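Local structure of endolysin B (Mycobacterium phage D29, 3HC7) at residues Q90-K93 with H94-P98. The protein cleaves the ester linkage between mycolic acids and arabinogalactan in the mycobacterial outer cell wall, helping the phage lyse its host. Residues are numbered along the deposited sequence; the frame is centred on the assembly and turned at random.
Sequences QVLK and HHILP
Val91 O accepts two backbone bonds, from His95 N at 2.9 Å and Ile96 N at 3.0 Å, and this sharing marks where helix 83-96 widens from alpha to pi spacing. One residue earlier the spacing is ordinary, with His94 N bound to Gln90 O; one residue later the i to i+5 bond is the stronger, Leu97 N reaching Leu92 O at 2.9 Å in a nearly straight line (166°), with a weak i+4 bond from Ile96 N. Pro98 suits the next place because it has no N-H to satisfy; its CD instead lies 3.1 Å from Lys93 O.

On the outer side, the long aliphatic chain of Lys93 lies over the His94 imidazole, CG 3.9 Å from the ring centroid, yet still delivers NZ to a salt bridge with Asp146 and a bond to Arg147 O. A bend at chi2 (-73°) carries the Gln90 amide alongside that ring, where OE1 accepts a weak bond from ND1 (3.4 Å) and NE2 binds Asp146 OD2. Branched Val91, Leu92 and Ile96 fill the buried side: Val91 CG1 meets Ile96 CD1 at 4.0 Å, Leu92 CD1 packs against Leu97 CG, and Val91 rests on helix 50-70. Gln90, Val91 and Leu92 carbonyls thus each keep an N-H partner through the change of spacing, while one carboxylate ties the polar face to a loop and probably favours the charged lysine.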
# COMPACT_ATOMS: atom_id res chain seq x y z
N GLN A 90 4.95 0.17 5.18
CA GLN A 90 6.28 0.61 5.56
C GLN A 90 6.30 1.11 6.99
O GLN A 90 7.22 0.80 7.75
CB GLN A 90 6.79 1.69 4.63
CG GLN A 90 7.23 1.16 3.29
CD GLN A 90 8.55 0.42 3.38
OE1 GLN A 90 9.53 0.94 3.90
NE2 GLN A 90 8.58 -0.80 2.85
N VAL A 91 5.28 1.89 7.34
CA VAL A 91 5.18 2.44 8.68
C VAL A 91 5.05 1.31 9.69
O VAL A 91 5.75 1.29 10.69
CB VAL A 91 4.01 3.45 8.81
CG1 VAL A 91 3.69 3.72 10.26
CG2 VAL A 91 4.37 4.74 8.10
N LEU A 92 4.17 0.35 9.41
CA LEU A 92 3.98 -0.80 10.29
C LEU A 92 5.27 -1.59 10.45
O LEU A 92 5.77 -1.75 11.56
CB LEU A 92 2.88 -1.71 9.75
CG LEU A 92 2.54 -2.99 10.53
CD1 LEU A 92 2.31 -2.74 12.02
CD2 LEU A 92 1.31 -3.64 9.93
N LYS A 93 5.79 -2.11 9.34
CA LYS A 93 6.94 -3.01 9.39
C LYS A 93 8.20 -2.37 9.98
O LYS A 93 8.90 -2.99 10.78
CB LYS A 93 7.27 -3.56 8.01
CG LYS A 93 8.39 -4.60 8.03
CD LYS A 93 8.67 -5.19 6.65
CE LYS A 93 9.92 -6.06 6.68
NZ LYS A 93 10.11 -6.82 5.41
N HIS A 94 8.48 -1.13 9.59
CA HIS A 94 9.76 -0.54 9.93
C HIS A 94 9.72 0.59 10.94
O HIS A 94 10.77 1.11 11.29
CB HIS A 94 10.48 -0.05 8.67
CG HIS A 94 10.84 -1.14 7.72
ND1 HIS A 94 10.41 -1.17 6.41
CD2 HIS A 94 11.58 -2.27 7.89
CE1 HIS A 94 10.87 -2.26 5.82
NE2 HIS A 94 11.58 -2.94 6.70
N HIS A 95 8.53 0.97 11.40
CA HIS A 95 8.44 2.07 12.36
C HIS A 95 7.61 1.74 13.60
O HIS A 95 7.87 2.28 14.67
CB HIS A 95 7.98 3.37 11.68
CG HIS A 95 8.94 3.86 10.64
ND1 HIS A 95 8.79 3.57 9.30
CD2 HIS A 95 10.07 4.60 10.74
CE1 HIS A 95 9.78 4.12 8.62
NE2 HIS A 95 10.57 4.75 9.47
N ILE A 96 6.66 0.83 13.46
CA ILE A 96 5.88 0.39 14.61
C ILE A 96 6.40 -0.92 15.22
O ILE A 96 6.61 -1.00 16.43
CB ILE A 96 4.38 0.22 14.26
CG1 ILE A 96 3.83 1.54 13.71
CG2 ILE A 96 3.59 -0.22 15.48
CD1 ILE A 96 2.37 1.47 13.25
N LEU A 97 6.61 -1.93 14.38
CA LEU A 97 7.06 -3.23 14.88
C LEU A 97 8.46 -3.29 15.51
O LEU A 97 8.66 -3.97 16.52
CB LEU A 97 6.92 -4.31 13.81
CG LEU A 97 5.51 -4.55 13.29
CD1 LEU A 97 5.49 -5.70 12.32
CD2 LEU A 97 4.56 -4.83 14.46
N PRO A 98 9.46 -2.62 14.91
CA PRO A 98 10.80 -2.86 15.45
C PRO A 98 10.98 -2.36 16.88
O PRO A 98 10.41 -1.34 17.24
CB PRO A 98 11.71 -2.08 14.51
CG PRO A 98 10.92 -2.07 13.17
CD PRO A 98 9.49 -1.89 13.62